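Local atomic coordinates of 2-polyprenyl-6-methoxyphenol hydroxylase-like FAD-dependent oxidoreductase (Streptomyces sp. NRRL 11266, PDB entry 6UI5), a protein that binds flavin-adenine dinucleotide and probably belongs to the FAD-dependent oxidoreductases related to aromatic-ring hydroxylases. Residues C148-V152 against I311-V315; E223-E227 against L346-Y350. One frame throughout, in Å; residues are numbered along the deposited sequence.

How the contacts relate
Both contacts join parts of the chain that are far apart in sequence, and their segments alternate along it. Contact 1 lies in the Rossmann-type part of the fold, where a strand of the parallel sheet meets helix 295-316. Contact 2 is set where the end of strand 216-225, in the antiparallel sheet, meets the loop after helix 325-346. The two do not touch. Their centres are 41 Å apart, their nearest atoms are about 27 Å apart, and they lie on opposite sides of the chain's centre. The bound FAD is about 9 Å from the side chain of Val152 in contact 1 and about 12 Å from that of Leu346 in contact 2, and touches neither.

Contact 1 of 2, residues C148-V152 against I311-V315; sequences CRYLV and IAAEV. Unlike the reference sequence in segment 311-315: Glu314 (reference Asp).
Tyr150 reaches from the sheet to two residues of the helix, Ile311 and Glu314. Its CB points toward the helix. With CG beside the backbone N (chi1 -67°), the ring runs out past Ile311, and the two side chains pass in opposite directions. CD2 meets Ile311 CG2 at 4.1 Å. Further out, CZ is 3.9 Å from Glu314 CG, which sits at the ring edge, near its plane. The tip, OH, comes to 2.9 Å from the same Glu314 CG. This is short for oxygen against an aliphatic carbon, so the detail is doubtful. The Glu314 carboxylate plane stands 82° to the ring.

The setting is the parallel five-stranded sheet of a Rossmann-type FAD-binding domain. Strand 150-152 and helix 311-315 run antiparallel, at 171°, their axes 11.8 Å apart. Deeper in, Val152 CG2 and Ile311 CD1 meet tip to tip at 4.0 Å. Leu17 and Leu21 of helix 12-22 pack against Val152 and Ile311 respectively.

At the other end of the contact Arg149 crosses Val315. Val315 CG1 comes over one face of the guanidinium, toward the rim, 3.8 Å from Arg149 NH1. Arg149 NH2 is 3.4 Å from Val315 O. Arg278 makes a cation-pi contact with Tyr150 and hydrogen-bonds Arg149 O through NH1.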
loop_
_atom_site.group_PDB
_atom_site.type_symbol
_atom_site.label_atom_id
_atom_site.label_comp_id
_atom_site.label_asym_id
_atom_site.label_seq_id
_atom_site.Cartn_x
_atom_site.Cartn_y
_atom_site.Cartn_z
ATOM N N CYS A 148 33.825 -22.369 -23.281
ATOM C CA CYS A 148 33.303 -21.024 -23.517
ATOM C C CYS A 148 33.773 -20.054 -22.431
ATOM O O CYS A 148 34.396 -20.435 -21.437
ATOM C CB CYS A 148 31.775 -21.030 -23.589
ATOM S SG CYS A 148 30.997 -21.159 -21.991
ATOM N N ARG A 149 33.435 -18.780 -22.628
ATOM C CA ARG A 149 33.930 -17.664 -21.829
ATOM C C ARG A 149 32.978 -17.268 -20.713
ATOM O O ARG A 149 33.390 -17.096 -19.558
ATOM C CB ARG A 149 34.177 -16.466 -22.745
ATOM C CG ARG A 149 34.896 -15.326 -22.100
ATOM C CD ARG A 149 35.750 -14.649 -23.134
ATOM N NE ARG A 149 36.428 -13.490 -22.584
ATOM C CZ ARG A 149 37.274 -12.754 -23.286
ATOM N NH1 ARG A 149 37.531 -13.082 -24.549
ATOM N NH2 ARG A 149 37.859 -11.700 -22.733
ATOM N N TYR A 150 31.710 -17.085 -21.041
ATOM C CA TYR A 150 30.675 -16.880 -20.046
ATOM C C TYR A 150 29.502 -17.769 -20.421
ATOM O O TYR A 150 29.278 -18.058 -21.600
ATOM C CB TYR A 150 30.229 -15.406 -19.959
ATOM C CG TYR A 150 31.290 -14.477 -19.429
ATOM C CD1 TYR A 150 31.545 -14.408 -18.070
ATOM C CD2 TYR A 150 32.030 -13.652 -20.281
ATOM C CE1 TYR A 150 32.507 -13.579 -17.568
ATOM C CE2 TYR A 150 33.013 -12.790 -19.777
ATOM C CZ TYR A 150 33.244 -12.769 -18.415
ATOM O OH TYR A 150 34.205 -11.958 -17.859
ATOM N N LEU A 151 28.754 -18.195 -19.409
ATOM C CA LEU A 151 27.548 -18.985 -19.599
ATOM C C LEU A 151 26.376 -18.206 -19.023
ATOM O O LEU A 151 26.351 -17.919 -17.824
ATOM C CB LEU A 151 27.678 -20.360 -18.932
ATOM C CG LEU A 151 26.363 -21.107 -18.737
ATOM C CD1 LEU A 151 25.722 -21.418 -20.082
ATOM C CD2 LEU A 151 26.570 -22.356 -17.908
ATOM N N VAL A 152 25.408 -17.864 -19.868
ATOM C CA VAL A 152 24.203 -17.170 -19.424
ATOM C C VAL A 152 23.026 -18.111 -19.606
ATOM O O VAL A 152 22.722 -18.536 -20.728
ATOM C CB VAL A 152 23.960 -15.854 -20.183
ATOM C CG1 VAL A 152 22.813 -15.122 -19.540
ATOM C CG2 VAL A 152 25.220 -14.993 -20.194
ATOM N N ILE A 311 29.082 -7.607 -20.428
ATOM C CA ILE A 311 29.887 -8.733 -20.892
ATOM C C ILE A 311 30.756 -8.308 -22.068
ATOM O O ILE A 311 31.953 -8.629 -22.128
ATOM C CB ILE A 311 29.010 -9.944 -21.279
ATOM C CG1 ILE A 311 28.681 -10.811 -20.083
ATOM C CG2 ILE A 311 29.780 -10.818 -22.254
ATOM C CD1 ILE A 311 27.808 -11.960 -20.437
ATOM N N ALA A 312 30.170 -7.583 -23.031
ATOM C CA ALA A 312 30.970 -7.187 -24.192
ATOM C C ALA A 312 32.163 -6.339 -23.768
ATOM O O ALA A 312 33.286 -6.541 -24.254
ATOM C CB ALA A 312 30.120 -6.435 -25.213
ATOM N N ALA A 313 31.942 -5.411 -22.832
ATOM C CA ALA A 313 33.041 -4.608 -22.308
ATOM C C ALA A 313 34.117 -5.484 -21.682
ATOM O O ALA A 313 35.314 -5.253 -21.893
ATOM C CB ALA A 313 32.522 -3.598 -21.281
ATOM N N GLU A 314 33.720 -6.483 -20.898
ATOM C CA GLU A 314 34.720 -7.356 -20.297
ATOM C C GLU A 314 35.492 -8.113 -21.363
ATOM O O GLU A 314 36.723 -8.207 -21.300
ATOM C CB GLU A 314 34.073 -8.330 -19.326
ATOM C CG GLU A 314 35.074 -9.306 -18.760
ATOM C CD GLU A 314 35.934 -8.701 -17.679
ATOM O OE1 GLU A 314 37.077 -9.189 -17.499
ATOM O OE2 GLU A 314 35.461 -7.744 -17.016
ATOM N N VAL A 315 34.789 -8.648 -22.358
ATOM C CA VAL A 315 35.476 -9.284 -23.477
ATOM C C VAL A 315 36.481 -8.312 -24.085
ATOM O O VAL A 315 37.665 -8.633 -24.278
ATOM C CB VAL A 315 34.458 -9.779 -24.521
ATOM C CG1 VAL A 315 35.173 -10.388 -25.686
ATOM C CG2 VAL A 315 33.473 -10.770 -23.888
#

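Contact 2 of 2, residues E223-E227 against L346-Y350; sequences EFSTE and LALLY
Phe224 and Tyr350 lie alongside each other and make most of this contact. Their rings are near parallel, with planes at 16°, but slid so far that they barely overlap; the centroids are 5.3 Å apart. The side chains run in opposite directions, so each ring comes over the other's CB. Two CH-pi contacts result. Phe224 CB sits over the face of the Tyr350 ring, 3.6 Å from its centroid. Tyr350 CB sits over a face of the Phe224 ring, 4.0 Å from that centroid. The extended first torsion of Tyr350, with CG anti to the backbone N (chi1 -179°), carries its ring along the 223-227 segment toward Thr226.

Aliphatic packing takes the far end of Phe224. Leu346 CD2 lies in the ring plane at the edge, 3.6 Å from Phe224 CZ. Leu349 CB is a looser neighbour, 4.3 Å from CZ.

Tyr350 OH ends beside the backbone where Ser225 joins Thr226, 3.8 Å from Thr226 N, with the Thr226 methyl CG2 close by. Within the loop, Leu346 O accepts from both Leu349 N (2.8 Å) and Tyr350 N, so the chain makes a turn between Leu346 and Tyr350.

Phe224 is near the end of strand 216-225 in the antiparallel sheet, and Val177 of strand 176-185 also packs on it. Val175 touches both aromatic side chains. The loop leads from helix 325-346 into helix 352-365, where Leu354 packs on Ala347, as does Leu354 of the second subunit.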
loop_
_atom_site.group_PDB
_atom_site.type_symbol
_atom_site.label_atom_id
_atom_site.label_comp_id
_atom_site.label_asym_id
_atom_site.label_seq_id
_atom_site.Cartn_x
_atom_site.Cartn_y
_atom_site.Cartn_z
ATOM N N GLU A 223 -7.262 -18.959 -12.502
ATOM C CA GLU A 223 -8.180 -19.412 -11.472
ATOM C C GLU A 223 -7.456 -19.478 -10.136
ATOM O O GLU A 223 -6.300 -19.902 -10.067
ATOM C CB GLU A 223 -8.787 -20.780 -11.849
ATOM C CG GLU A 223 -9.915 -20.649 -12.861
ATOM C CD GLU A 223 -10.574 -21.985 -13.226
ATOM O OE1 GLU A 223 -10.079 -22.678 -14.150
ATOM O OE2 GLU A 223 -11.591 -22.347 -12.585
ATOM N N PHE A 224 -8.136 -19.037 -9.081
ATOM C CA PHE A 224 -7.552 -19.006 -7.754
ATOM C C PHE A 224 -8.149 -20.148 -6.949
ATOM O O PHE A 224 -9.376 -20.262 -6.840
ATOM C CB PHE A 224 -7.795 -17.657 -7.058
ATOM C CG PHE A 224 -7.081 -16.494 -7.702
ATOM C CD1 PHE A 224 -5.784 -16.169 -7.339
ATOM C CD2 PHE A 224 -7.711 -15.712 -8.657
ATOM C CE1 PHE A 224 -5.135 -15.083 -7.913
ATOM C CE2 PHE A 224 -7.062 -14.635 -9.239
ATOM C CZ PHE A 224 -5.777 -14.326 -8.871
ATOM N N SER A 225 -7.283 -20.981 -6.374
ATOM C CA SER A 225 -7.762 -22.010 -5.463
ATOM C C SER A 225 -6.681 -22.327 -4.439
ATOM O O SER A 225 -5.484 -22.195 -4.715
ATOM C CB SER A 225 -8.163 -23.296 -6.203
ATOM O OG SER A 225 -8.287 -24.374 -5.284
ATOM N N THR A 226 -7.119 -22.771 -3.268
ATOM C CA THR A 226 -6.256 -23.211 -2.176
ATOM C C THR A 226 -5.943 -24.714 -2.210
ATOM O O THR A 226 -5.937 -25.334 -1.147
ATOM C CB THR A 226 -6.931 -22.823 -0.862
ATOM O OG1 THR A 226 -6.287 -23.476 0.239
ATOM C CG2 THR A 226 -8.402 -23.229 -0.905
ATOM N N GLU A 227 -5.687 -25.343 -3.361
ATOM C CA GLU A 227 -5.343 -26.761 -3.384
ATOM C C GLU A 227 -4.788 -27.100 -4.771
ATOM O O GLU A 227 -5.188 -26.461 -5.752
ATOM C CB GLU A 227 -6.574 -27.627 -3.019
ATOM C CG GLU A 227 -6.237 -29.117 -2.941
ATOM C CD GLU A 227 -6.824 -29.904 -1.768
ATOM O OE1 GLU A 227 -7.316 -31.017 -2.007
ATOM O OE2 GLU A 227 -6.753 -29.454 -0.607
ATOM N N LEU A 346 -2.110 -9.139 -7.000
ATOM C CA LEU A 346 -2.956 -10.309 -6.736
ATOM C C LEU A 346 -3.745 -10.139 -5.438
ATOM O O LEU A 346 -4.882 -10.621 -5.331
ATOM C CB LEU A 346 -2.123 -11.592 -6.684
ATOM C CG LEU A 346 -1.652 -12.170 -8.022
ATOM C CD1 LEU A 346 -1.003 -13.537 -7.826
ATOM C CD2 LEU A 346 -2.803 -12.256 -9.017
ATOM N N ALA A 347 -3.183 -9.418 -4.459
ATOM C CA ALA A 347 -3.845 -9.336 -3.159
ATOM C C ALA A 347 -5.053 -8.420 -3.176
ATOM O O ALA A 347 -5.711 -8.292 -2.140
ATOM C CB ALA A 347 -2.865 -8.873 -2.083
ATOM N N LEU A 348 -5.348 -7.770 -4.304
ATOM C CA LEU A 348 -6.628 -7.096 -4.492
ATOM C C LEU A 348 -7.670 -8.002 -5.138
ATOM O O LEU A 348 -8.795 -7.553 -5.394
ATOM C CB LEU A 348 -6.465 -5.823 -5.334
ATOM C CG LEU A 348 -5.648 -4.679 -4.728
ATOM C CD1 LEU A 348 -4.189 -4.968 -4.785
ATOM C CD2 LEU A 348 -5.942 -3.345 -5.409
ATOM N N LEU A 349 -7.324 -9.261 -5.395
ATOM C CA LEU A 349 -8.221 -10.206 -6.028
ATOM C C LEU A 349 -8.610 -11.350 -5.109
ATOM O O LEU A 349 -9.788 -11.701 -5.008
ATOM C CB LEU A 349 -7.558 -10.742 -7.300
ATOM C CG LEU A 349 -7.433 -9.644 -8.347
ATOM C CD1 LEU A 349 -6.600 -10.131 -9.502
ATOM C CD2 LEU A 349 -8.825 -9.251 -8.811
ATOM N N TYR A 350 -7.647 -11.925 -4.412
ATOM C CA TYR A 350 -7.897 -13.157 -3.711
ATOM C C TYR A 350 -6.973 -13.299 -2.509
ATOM O O TYR A 350 -5.819 -12.933 -2.577
ATOM C CB TYR A 350 -7.720 -14.330 -4.686
ATOM C CG TYR A 350 -7.969 -15.693 -4.080
ATOM C CD1 TYR A 350 -9.242 -16.268 -4.098
ATOM C CD2 TYR A 350 -6.935 -16.409 -3.489
ATOM C CE1 TYR A 350 -9.470 -17.516 -3.544
ATOM C CE2 TYR A 350 -7.160 -17.643 -2.919
ATOM C CZ TYR A 350 -8.422 -18.200 -2.956
ATOM O OH TYR A 350 -8.623 -19.441 -2.391
#